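Local coordinates for protein SsfS6 (Streptomyces sp. SF2575, PDB 4FZR) that belongs to the GT-B clan, pairing an N-terminal and a C-terminal domain, each related to those of erythromycin biosynthesis protein CIII and built on a parallel beta sheet, at residues 20-25 and 48-53; 66-71 and 109-114; 72-77 and 105-110; 130-135 and 155-160. All blocks are in the same frame, centred on the assembly; numbering follows the deposited sequence.

Contact 1: residues 20-25 and 48-53; sequences VIAGCS and VAASEN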
loop_
_atom_site.group_PDB
_atom_site.type_symbol
_atom_site.label_atom_id
_atom_site.label_comp_id
_atom_site.label_asym_id
_atom_site.label_seq_id
_atom_site.Cartn_x
_atom_site.Cartn_y
_atom_site.Cartn_z
ATOM N N VAL A 20 -3.375 1.990 13.949
ATOM C CA VAL A 20 -2.162 2.778 13.756
ATOM C C VAL A 20 -2.474 4.249 14.002
ATOM O O VAL A 20 -3.233 4.861 13.252
ATOM C CB VAL A 20 -1.594 2.612 12.332
ATOM C CG1 VAL A 20 -0.214 3.261 12.229
ATOM C CG2 VAL A 20 -1.526 1.137 11.963
ATOM N N ILE A 21 -1.900 4.810 15.061
ATOM C CA ILE A 21 -2.171 6.195 15.425
ATOM C C ILE A 21 -1.018 7.094 14.987
ATOM O O ILE A 21 0.079 7.026 15.539
ATOM C CB ILE A 21 -2.453 6.327 16.937
ATOM C CG1 ILE A 21 -3.780 5.631 17.265
ATOM C CG2 ILE A 21 -2.490 7.794 17.354
ATOM C CD1 ILE A 21 -4.172 5.662 18.720
ATOM N N ALA A 22 -1.284 7.924 13.982
ATOM C CA ALA A 22 -0.243 8.713 13.322
ATOM C C ALA A 22 -0.393 10.215 13.573
ATOM O O ALA A 22 -1.297 10.650 14.290
ATOM C CB ALA A 22 -0.240 8.423 11.825
ATOM N N GLY A 23 0.498 10.998 12.969
ATOM C CA GLY A 23 0.588 12.424 13.237
ATOM C C GLY A 23 -0.257 13.317 12.346
ATOM O O GLY A 23 -1.328 12.925 11.881
ATOM N N CYS A 24 0.228 14.535 12.115
ATOM C CA CYS A 24 -0.517 15.521 11.335
ATOM C C CYS A 24 0.275 16.038 10.132
ATOM O O CYS A 24 -0.186 16.926 9.416
ATOM C CB CYS A 24 -0.944 16.694 12.223
ATOM S SG CYS A 24 0.429 17.675 12.882
ATOM N N SER A 25 1.462 15.481 9.911
ATOM C CA SER A 25 2.245 15.813 8.725
ATOM C C SER A 25 2.734 14.546 8.035
ATOM O O SER A 25 2.843 13.490 8.656
ATOM C CB SER A 25 3.425 16.711 9.094
ATOM O OG SER A 25 4.201 16.136 10.129
ATOM N N VAL A 48 -5.586 3.181 10.022
ATOM C CA VAL A 48 -4.689 4.289 10.332
ATOM C C VAL A 48 -5.498 5.516 10.733
ATOM O O VAL A 48 -6.312 6.017 9.956
ATOM C CB VAL A 48 -3.780 4.640 9.143
ATOM C CG1 VAL A 48 -2.853 5.797 9.507
ATOM C CG2 VAL A 48 -2.982 3.417 8.720
ATOM N N ALA A 49 -5.275 5.986 11.956
ATOM C CA ALA A 49 -6.003 7.133 12.480
ATOM C C ALA A 49 -5.078 8.343 12.585
ATOM O O ALA A 49 -3.999 8.262 13.174
ATOM C CB ALA A 49 -6.609 6.795 13.835
ATOM N N ALA A 50 -5.499 9.462 12.001
ATOM C CA ALA A 50 -4.686 10.674 11.987
ATOM C C ALA A 50 -5.556 11.901 11.727
ATOM O O ALA A 50 -6.772 11.784 11.579
ATOM C CB ALA A 50 -3.589 10.563 10.932
ATOM N N SER A 51 -4.934 13.076 11.676
ATOM C CA SER A 51 -5.663 14.314 11.418
ATOM C C SER A 51 -6.313 14.283 10.033
ATOM O O SER A 51 -5.806 13.643 9.112
ATOM C CB SER A 51 -4.733 15.522 11.544
ATOM O OG SER A 51 -3.734 15.508 10.539
ATOM N N GLU A 52 -7.437 14.982 9.898
ATOM C CA GLU A 52 -8.219 14.981 8.666
ATOM C C GLU A 52 -7.364 15.229 7.428
ATOM O O GLU A 52 -7.603 14.640 6.371
ATOM C CB GLU A 52 -9.309 16.051 8.744
ATOM C CG GLU A 52 -10.185 16.130 7.504
ATOM C CD GLU A 52 -11.217 15.021 7.457
ATOM O OE1 GLU A 52 -11.917 14.821 8.472
ATOM O OE2 GLU A 52 -11.322 14.344 6.411
ATOM N N ASN A 53 -6.375 16.105 7.557
ATOM C CA ASN A 53 -5.555 16.500 6.412
ATOM C C ASN A 53 -4.550 15.435 5.971
ATOM O O ASN A 53 -3.921 15.562 4.920
ATOM C CB ASN A 53 -4.840 17.828 6.688
ATOM C CG ASN A 53 -3.915 17.764 7.888
ATOM O OD1 ASN A 53 -4.360 17.611 9.025
ATOM N ND2 ASN A 53 -2.618 17.903 7.641
#
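V48 runs parallel to V20, and its CG2 packs 4.0 Å from V20 CB on one face of the sheet. With CG1 anti to the backbone N (chi1 -180°), V48 turns that methyl forward to A22 CB, 4.4 Å off. A49 sets the register: A49 N donates to V20 O at 2.7 Å, and A49 O accepts from A22 N at 2.9 Å, both bonds nearly straight. One residue thus bonds on either side of I21, as parallel strands do. The pair 17-21 and 45-51 lies inside the parallel sheet of the Rossmann-like N-terminal domain, with strand 126-130 beyond the first and 65-67 beyond the second. The methyl of A49 is on the face shared with I21, where L118 of helix 93-122 also packs. From A50 on, the backbones no longer bond across; its CB sits 3.4 Å from G23 O and also meets the methyl of A22. S51 brings its OG to 3.3 Å from C24 CA, and that hydroxyl donates to N53 OD1, approaching from above the carbonyl plane. N53 then sends its ND2 to C24 O (3.2 Å, N-H...O angle 150°), while its OD1 also accepts from the backbone N of L72.

Contact 2: residues 66-71 and 109-114; sequences APTCPS and LRMRDE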
loop_
_atom_site.group_PDB
_atom_site.type_symbol
_atom_site.label_atom_id
_atom_site.label_comp_id
_atom_site.label_asym_id
_atom_site.label_seq_id
_atom_site.Cartn_x
_atom_site.Cartn_y
_atom_site.Cartn_z
ATOM N N ALA A 66 -9.151 6.931 9.131
ATOM C CA ALA A 66 -10.182 7.515 9.987
ATOM C C ALA A 66 -9.617 8.758 10.673
ATOM O O ALA A 66 -8.516 8.715 11.218
ATOM C CB ALA A 66 -10.652 6.507 11.024
ATOM N N PRO A 67 -10.368 9.871 10.654
ATOM C CA PRO A 67 -9.852 11.139 11.183
ATOM C C PRO A 67 -9.998 11.256 12.699
ATOM O O PRO A 67 -11.025 10.854 13.242
ATOM C CB PRO A 67 -10.725 12.177 10.481
ATOM C CG PRO A 67 -12.045 11.480 10.303
ATOM C CD PRO A 67 -11.735 10.013 10.116
ATOM N N THR A 68 -8.986 11.798 13.369
ATOM C CA THR A 68 -9.022 11.947 14.825
ATOM C C THR A 68 -9.129 13.409 15.254
ATOM O O THR A 68 -9.302 13.706 16.436
ATOM C CB THR A 68 -7.785 11.311 15.484
ATOM O OG1 THR A 68 -6.592 11.894 14.944
ATOM C CG2 THR A 68 -7.778 9.809 15.242
ATOM N N CYS A 69 -9.034 14.316 14.289
ATOM C CA CYS A 69 -9.210 15.738 14.549
ATOM C C CYS A 69 -9.238 16.475 13.215
ATOM O O CYS A 69 -8.804 15.932 12.199
ATOM C CB CYS A 69 -8.090 16.280 15.448
ATOM S SG CYS A 69 -6.453 16.381 14.678
ATOM N N PRO A 70 -9.768 17.709 13.207
ATOM C CA PRO A 70 -9.779 18.493 11.966
ATOM C C PRO A 70 -8.371 18.763 11.447
ATOM O O PRO A 70 -7.400 18.481 12.145
ATOM C CB PRO A 70 -10.453 19.803 12.385
ATOM C CG PRO A 70 -11.270 19.446 13.583
ATOM C CD PRO A 70 -10.482 18.393 14.301
ATOM N N SER A 71 -8.264 19.297 10.235
ATOM C CA SER A 71 -6.965 19.593 9.635
ATOM C C SER A 71 -6.063 20.378 10.601
ATOM O O SER A 71 -6.530 21.240 11.341
ATOM C CB SER A 71 -7.153 20.370 8.330
ATOM O OG SER A 71 -5.906 20.731 7.769
ATOM N N LEU A 109 -3.857 16.345 22.880
ATOM C CA LEU A 109 -5.091 16.920 23.406
ATOM C C LEU A 109 -6.104 17.196 22.300
ATOM O O LEU A 109 -7.312 17.200 22.537
ATOM C CB LEU A 109 -4.789 18.221 24.152
ATOM C CG LEU A 109 -3.792 18.135 25.309
ATOM C CD1 LEU A 109 -3.668 19.480 26.016
ATOM C CD2 LEU A 109 -4.206 17.054 26.285
ATOM N N ARG A 110 -5.606 17.440 21.094
ATOM C CA ARG A 110 -6.473 17.676 19.946
ATOM C C ARG A 110 -7.035 16.367 19.389
ATOM O O ARG A 110 -8.067 16.367 18.717
ATOM C CB ARG A 110 -5.702 18.412 18.848
ATOM C CG ARG A 110 -5.012 19.685 19.317
ATOM C CD ARG A 110 -6.009 20.802 19.610
ATOM N NE ARG A 110 -6.523 21.416 18.388
ATOM C CZ ARG A 110 -5.888 22.359 17.695
ATOM N NH1 ARG A 110 -4.701 22.805 18.092
ATOM N NH2 ARG A 110 -6.437 22.856 16.597
HETATM N N MSE A 111 -6.362 15.255 19.680
HETATM C CA MSE A 111 -6.653 13.980 19.027
HETATM C C MSE A 111 -7.331 12.947 19.928
HETATM O O MSE A 111 -8.082 12.103 19.443
HETATM C CB MSE A 111 -5.355 13.369 18.487
HETATM C CG MSE A 111 -4.853 13.975 17.184
HETATM SE SE MSE A 111 -3.156 13.199 16.599
HETATM C CE MSE A 111 -3.115 13.924 14.784
ATOM N N ARG A 112 -7.066 13.005 21.228
ATOM C CA ARG A 112 -7.404 11.892 22.114
ATOM C C ARG A 112 -8.897 11.546 22.148
ATOM O O ARG A 112 -9.256 10.369 22.175
ATOM C CB ARG A 112 -6.872 12.141 23.533
ATOM C CG ARG A 112 -7.546 13.272 24.296
ATOM C CD ARG A 112 -6.764 13.592 25.567
ATOM N NE ARG A 112 -7.480 14.495 26.470
ATOM C CZ ARG A 112 -8.072 14.129 27.607
ATOM N NH1 ARG A 112 -8.050 12.866 28.020
ATOM N NH2 ARG A 112 -8.693 15.037 28.345
ATOM N N ASP A 113 -9.762 12.555 22.138
ATOM C CA ASP A 113 -11.202 12.310 22.221
ATOM C C ASP A 113 -11.696 11.415 21.087
ATOM O O ASP A 113 -12.332 10.388 21.328
ATOM C CB ASP A 113 -11.982 13.627 22.220
ATOM C CG ASP A 113 -11.856 14.379 23.532
ATOM O OD1 ASP A 113 -11.643 13.725 24.577
ATOM O OD2 ASP A 113 -11.975 15.623 23.519
ATOM N N GLU A 114 -11.399 11.807 19.852
ATOM C CA GLU A 114 -11.860 11.058 18.689
ATOM C C GLU A 114 -11.074 9.764 18.491
ATOM O O GLU A 114 -11.585 8.807 17.911
ATOM C CB GLU A 114 -11.778 11.923 17.428
ATOM C CG GLU A 114 -12.964 12.852 17.239
ATOM C CD GLU A 114 -14.284 12.104 17.221
ATOM O OE1 GLU A 114 -14.419 11.153 16.422
ATOM O OE2 GLU A 114 -15.185 12.463 18.011
HETATM O O HOH W 1 -10.468 14.409 18.993
#
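T68 and C69 meet the selenomethionine M111 on helix 93-122 by van der Waals packing. T68 OG1 approaches M111 CG at 3.5 Å, the two side chains crossing at a slant, and C69 SG lies 3.8 Å from the same M111 CG. The M111 chain runs extended beyond CG, chi2 (178°) carrying SE and chi3 (168°) CE on past the threonine hydroxyl, with CE about as far from T68 OG1 as from C69 SG. T68 OG1 itself is held between the backbone N and carbonyl carbon of its residue (chi1 57°), on the side where M111 passes.

Carbon-to-carbonyl contacts form a second group. C69 CB rests 3.3 Å from R110 O, and E114 CB comes to 3.2 Å from T68 O before the rest of that glutamate leads away. This is where the edge of the sheet meets a long helix: strand 65-67 is an outermost strand of the N-terminal parallel sheet, the chain turns a corner at T68, and helix 93-122 packs along the turn. T68 and C69 remain tied to the neighbouring strand region through backbone bonds to A50 and E52, and M111 also touches S51 and T135.

The polar link is made by water. One molecule lies 2.9 Å from T68 O and 3.1 Å from R110 O as donor, although more acceptors surround it than it has protons. It accepts from E114 N at 2.9 Å, just where the helix is kinked and the N of E114 lacks a bond to the preceding turn.

Contact 3: residues 72-77 and 105-110; sequences LDMPEV and GRLVLR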
loop_
_atom_site.group_PDB
_atom_site.type_symbol
_atom_site.label_atom_id
_atom_site.label_comp_id
_atom_site.label_asym_id
_atom_site.label_seq_id
_atom_site.Cartn_x
_atom_site.Cartn_y
_atom_site.Cartn_z
ATOM N N LEU A 72 -4.769 20.066 10.591
ATOM C CA LEU A 72 -3.833 20.602 11.576
ATOM C C LEU A 72 -2.408 20.610 11.051
ATOM O O LEU A 72 -2.022 19.746 10.274
ATOM C CB LEU A 72 -3.841 19.720 12.823
ATOM C CG LEU A 72 -4.453 20.224 14.127
ATOM C CD1 LEU A 72 -4.004 19.336 15.277
ATOM C CD2 LEU A 72 -4.090 21.668 14.405
ATOM N N ASP A 73 -1.618 21.573 11.506
ATOM C CA ASP A 73 -0.185 21.549 11.278
ATOM C C ASP A 73 0.489 21.787 12.617
ATOM O O ASP A 73 -0.127 22.288 13.552
ATOM C CB ASP A 73 0.219 22.583 10.228
ATOM C CG ASP A 73 -0.370 22.272 8.865
ATOM O OD1 ASP A 73 -0.537 21.075 8.554
ATOM O OD2 ASP A 73 -0.681 23.217 8.110
HETATM N N MSE A 74 1.745 21.383 12.724
HETATM C CA MSE A 74 2.427 21.411 14.009
HETATM C C MSE A 74 2.599 22.813 14.612
HETATM O O MSE A 74 2.363 22.998 15.806
HETATM C CB MSE A 74 3.778 20.704 13.907
HETATM C CG MSE A 74 3.701 19.202 14.134
HETATM SE SE MSE A 74 2.921 18.737 15.866
HETATM C CE MSE A 74 3.903 19.986 17.007
ATOM N N PRO A 75 3.005 23.804 13.798
ATOM C CA PRO A 75 3.173 25.164 14.329
ATOM C C PRO A 75 1.945 25.632 15.094
ATOM O O PRO A 75 2.059 26.239 16.158
ATOM C CB PRO A 75 3.361 26.009 13.069
ATOM C CG PRO A 75 3.960 25.071 12.082
ATOM C CD PRO A 75 3.335 23.731 12.363
ATOM N N GLU A 76 0.777 25.340 14.533
ATOM C CA GLU A 76 -0.500 25.636 15.167
ATOM C C GLU A 76 -0.505 25.262 16.647
ATOM O O GLU A 76 -1.030 26.004 17.478
ATOM C CB GLU A 76 -1.603 24.854 14.460
ATOM C CG GLU A 76 -2.812 25.668 14.098
ATOM C CD GLU A 76 -3.688 24.953 13.091
ATOM O OE1 GLU A 76 -3.132 24.367 12.136
ATOM O OE2 GLU A 76 -4.925 24.968 13.256
ATOM N N VAL A 77 0.082 24.110 16.969
ATOM C CA VAL A 77 -0.018 23.542 18.314
ATOM C C VAL A 77 1.270 23.774 19.095
ATOM O O VAL A 77 1.286 23.719 20.324
ATOM C CB VAL A 77 -0.367 22.014 18.288
ATOM C CG1 VAL A 77 -0.703 21.547 16.877
ATOM C CG2 VAL A 77 0.761 21.168 18.875
ATOM N N GLY A 105 3.056 16.950 23.024
ATOM C CA GLY A 105 2.168 16.609 24.120
ATOM C C GLY A 105 0.808 17.259 23.954
ATOM O O GLY A 105 -0.219 16.685 24.314
ATOM N N ARG A 106 0.798 18.466 23.403
ATOM C CA ARG A 106 -0.444 19.204 23.231
ATOM C C ARG A 106 -1.182 18.750 21.979
ATOM O O ARG A 106 -2.388 18.956 21.858
ATOM C CB ARG A 106 -0.167 20.707 23.174
ATOM C CG ARG A 106 0.393 21.267 24.469
ATOM C CD ARG A 106 0.317 22.780 24.506
ATOM N NE ARG A 106 1.273 23.417 23.604
ATOM C CZ ARG A 106 2.542 23.676 23.912
ATOM N NH1 ARG A 106 3.028 23.341 25.102
ATOM N NH2 ARG A 106 3.332 24.264 23.026
ATOM N N LEU A 107 -0.455 18.138 21.048
ATOM C CA LEU A 107 -1.071 17.546 19.866
ATOM C C LEU A 107 -2.006 16.424 20.293
ATOM O O LEU A 107 -3.045 16.195 19.676
ATOM C CB LEU A 107 -0.003 17.004 18.913
ATOM C CG LEU A 107 -0.503 16.132 17.755
ATOM C CD1 LEU A 107 -1.522 16.879 16.905
ATOM C CD2 LEU A 107 0.664 15.648 16.901
ATOM N N VAL A 108 -1.627 15.728 21.360
ATOM C CA VAL A 108 -2.434 14.644 21.900
ATOM C C VAL A 108 -3.812 15.135 22.328
ATOM O O VAL A 108 -4.811 14.434 22.161
ATOM C CB VAL A 108 -1.751 14.011 23.117
ATOM C CG1 VAL A 108 -2.621 12.908 23.694
ATOM C CG2 VAL A 108 -0.385 13.471 22.730
ATOM N N LEU A 109 -3.857 16.345 22.880
ATOM C CA LEU A 109 -5.091 16.920 23.406
ATOM C C LEU A 109 -6.104 17.196 22.300
ATOM O O LEU A 109 -7.312 17.200 22.537
ATOM C CB LEU A 109 -4.789 18.221 24.152
ATOM C CG LEU A 109 -3.792 18.135 25.309
ATOM C CD1 LEU A 109 -3.668 19.480 26.016
ATOM C CD2 LEU A 109 -4.206 17.054 26.285
ATOM N N ARG A 110 -5.606 17.440 21.094
ATOM C CA ARG A 110 -6.473 17.676 19.946
ATOM C C ARG A 110 -7.035 16.367 19.389
ATOM O O ARG A 110 -8.067 16.367 18.717
ATOM C CB ARG A 110 -5.702 18.412 18.848
ATOM C CG ARG A 110 -5.012 19.685 19.317
ATOM C CD ARG A 110 -6.009 20.802 19.610
ATOM N NE ARG A 110 -6.523 21.416 18.388
ATOM C CZ ARG A 110 -5.888 22.359 17.695
ATOM N NH1 ARG A 110 -4.701 22.805 18.092
ATOM N NH2 ARG A 110 -6.437 22.856 16.597
HETATM O O HOH W 2 -5.434 25.237 15.801
#
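V77 O is gripped by two nitrogens of R106: NE at 3.3 Å, nearly in line with the carbonyl bond (C=O...NE angle 177°), and NH2 at 3.4 Å in a weak bond. The oxygen lies at the edge of the guanidinium, tilted slightly from its plane; a bend at chi3 (-72°) swings NE into place. The far nitrogen, NH1, has the stronger partner, a salt bridge to E167. V77 also packs its CG2 against the helix backbone, 3.9 Å from L107 N. L107 spreads its two methyls between two neighbours: CD1 meets L72 CD1 at 3.9 Å as those side chains slide past each other in opposite directions, and CD2 touches SE of the selenomethionine M74 at 4.0 Å, the chains crossing at about a right angle. L72 also lies over one face of the R110 guanidinium, offset toward its rim, with CD2 3.4 Å from NH2. E76 OE2 stays beyond salt-bridge range of that arginine; a water spans the gap, donating to E76 OE2 at 2.6 Å and accepting from R110 NH2. Thus the short helix 74-78, following the loop from edge strand 65-67, is laid against long helix 93-122 in the helical layer beside the N-terminal Rossmann-like sheet.

Contact 4: residues 130-135 and 155-160; sequences ETYSLT and ASPELI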
loop_
_atom_site.group_PDB
_atom_site.type_symbol
_atom_site.label_atom_id
_atom_site.label_comp_id
_atom_site.label_asym_id
_atom_site.label_seq_id
_atom_site.Cartn_x
_atom_site.Cartn_y
_atom_site.Cartn_z
ATOM N N GLU A 130 4.123 6.104 16.289
ATOM C CA GLU A 130 5.444 6.697 16.150
ATOM C C GLU A 130 5.862 7.296 17.497
ATOM O O GLU A 130 5.022 7.788 18.248
ATOM C CB GLU A 130 5.404 7.755 15.047
ATOM C CG GLU A 130 6.653 8.576 14.891
ATOM C CD GLU A 130 6.539 9.922 15.574
ATOM O OE1 GLU A 130 5.482 10.573 15.438
ATOM O OE2 GLU A 130 7.505 10.327 16.254
ATOM N N THR A 131 7.155 7.238 17.805
ATOM C CA THR A 131 7.644 7.562 19.150
ATOM C C THR A 131 7.169 8.905 19.726
ATOM O O THR A 131 7.040 9.041 20.939
ATOM C CB THR A 131 9.191 7.493 19.231
ATOM O OG1 THR A 131 9.630 8.023 20.488
ATOM C CG2 THR A 131 9.838 8.281 18.109
ATOM N N TYR A 132 6.906 9.889 18.871
ATOM C CA TYR A 132 6.436 11.194 19.344
ATOM C C TYR A 132 4.922 11.370 19.208
ATOM O O TYR A 132 4.377 12.392 19.626
ATOM C CB TYR A 132 7.153 12.333 18.613
ATOM C CG TYR A 132 8.640 12.430 18.893
ATOM C CD1 TYR A 132 9.197 11.870 20.038
ATOM C CD2 TYR A 132 9.484 13.090 18.012
ATOM C CE1 TYR A 132 10.556 11.964 20.289
ATOM C CE2 TYR A 132 10.837 13.188 18.252
ATOM C CZ TYR A 132 11.369 12.624 19.391
ATOM O OH TYR A 132 12.720 12.725 19.631
ATOM N N SER A 133 4.248 10.389 18.617
ATOM C CA SER A 133 2.786 10.378 18.581
ATOM C C SER A 133 2.245 9.773 19.868
ATOM O O SER A 133 1.941 8.582 19.926
ATOM C CB SER A 133 2.279 9.577 17.382
ATOM O OG SER A 133 2.631 10.202 16.160
ATOM N N LEU A 134 2.115 10.605 20.895
ATOM C CA LEU A 134 1.793 10.131 22.237
ATOM C C LEU A 134 0.305 9.845 22.428
ATOM O O LEU A 134 -0.118 9.419 23.504
ATOM C CB LEU A 134 2.273 11.144 23.282
ATOM C CG LEU A 134 3.790 11.326 23.376
ATOM C CD1 LEU A 134 4.147 12.320 24.477
ATOM C CD2 LEU A 134 4.474 9.985 23.611
ATOM N N THR A 135 -0.490 10.074 21.389
ATOM C CA THR A 135 -1.900 9.718 21.445
ATOM C C THR A 135 -2.020 8.199 21.532
ATOM O O THR A 135 -2.901 7.676 22.209
ATOM C CB THR A 135 -2.675 10.233 20.218
ATOM O OG1 THR A 135 -2.565 11.660 20.141
ATOM C CG2 THR A 135 -4.145 9.854 20.316
ATOM N N ALA A 155 17.959 9.476 14.955
ATOM C CA ALA A 155 18.162 9.763 16.367
ATOM C C ALA A 155 16.953 10.497 16.931
ATOM O O ALA A 155 16.527 11.524 16.401
ATOM C CB ALA A 155 19.419 10.586 16.561
ATOM N N SER A 156 16.397 9.953 18.007
ATOM C CA SER A 156 15.228 10.539 18.645
ATOM C C SER A 156 15.542 10.911 20.092
ATOM O O SER A 156 15.472 10.063 20.983
ATOM C CB SER A 156 14.052 9.559 18.592
ATOM O OG SER A 156 13.735 9.220 17.252
ATOM N N PRO A 157 15.898 12.185 20.329
ATOM C CA PRO A 157 16.191 12.677 21.679
ATOM C C PRO A 157 15.161 12.225 22.710
ATOM O O PRO A 157 13.959 12.374 22.482
ATOM C CB PRO A 157 16.125 14.195 21.514
ATOM C CG PRO A 157 16.521 14.433 20.100
ATOM C CD PRO A 157 16.044 13.242 19.311
ATOM N N GLU A 158 15.628 11.674 23.828
ATOM C CA GLU A 158 14.735 11.272 24.907
ATOM C C GLU A 158 14.133 12.510 25.569
ATOM O O GLU A 158 13.116 12.427 26.256
ATOM C CB GLU A 158 15.486 10.432 25.945
ATOM C CG GLU A 158 16.442 11.235 26.818
ATOM C CD GLU A 158 17.266 10.363 27.750
ATOM O OE1 GLU A 158 16.817 9.245 28.081
ATOM O OE2 GLU A 158 18.366 10.799 28.150
ATOM N N LEU A 159 14.772 13.656 25.355
ATOM C CA LEU A 159 14.303 14.922 25.912
ATOM C C LEU A 159 12.946 15.327 25.346
ATOM O O LEU A 159 12.106 15.878 26.060
ATOM C CB LEU A 159 15.322 16.030 25.644
ATOM C CG LEU A 159 16.230 16.385 26.822
ATOM C CD1 LEU A 159 15.425 17.065 27.920
ATOM C CD2 LEU A 159 16.943 15.147 27.355
ATOM N N ILE A 160 12.738 15.056 24.062
ATOM C CA ILE A 160 11.474 15.375 23.414
ATOM C C ILE A 160 10.360 14.510 23.992
ATOM O O ILE A 160 9.319 15.016 24.411
ATOM C CB ILE A 160 11.551 15.165 21.886
ATOM C CG1 ILE A 160 12.571 16.128 21.271
ATOM C CG2 ILE A 160 10.177 15.362 21.250
ATOM C CD1 ILE A 160 12.684 16.043 19.759
#
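A buried aromatic contact joins the turn after strand 126-130 to the loop before helix 158-167 and its first turn: Y132 reaches across to S156, P157 and I160. I160 CG2 sits over the centre of the Y132 ring, 3.5 Å from the centroid and 13° off the ring normal, a CH-pi contact; the two side chains cross at about a right angle. That methyl is anti to the I160 backbone N, while CD1 of the same residue reaches Y132 OH at 3.3 Å. On the opposite face T131 CG2 lies offset toward the rim. The ring of Y104, on helix 93-122, also meets that of Y132, planes about 35° apart. At the tip, Y132 OH donates to P157 O (3.1 Å), the carbonyl of the N-cap residue, which also takes a weak bond from I160 N; P157 CD and S156 CB pack against the same hydroxyl. Both loops follow neighbouring strands of the parallel sheet, 126-130 and 147-150, and lead into the next helix, as in successive beta-alpha units of a Rossmann-like domain. Both segments also touch the C-terminal domain: A155 and P157 meet D334 of helix 333-341, and Y132 meets E331. At the tyrosine's base a type I turn from E130 to S133 shapes the loop. Y132 N donates to E130 OE2 at 2.7 Å from well above the carboxylate plane, and that oxygen is salt-bridged to R153 NH1.

How the contacts relate
All four contacts lie in the N-terminal domain. Contact 1 is buried in the sheet and relies on direct backbone bonds; contact 4 is also buried, but a single aromatic ring does most of its work, on the side nearer the C-terminal domain. Contacts 2 and 3 are only partly buried, share L109 and R110 of helix 93-122, and each includes a water bridge, with arginine chemistry prominent in contact 3. Contact 1 adjoins both: A49 CB packs on T68 CG2 of contact 2, and C24 SG on M74 CG of contact 3. T135 of contact 4 packs on I21, V108 and M111, touching segments of the other three.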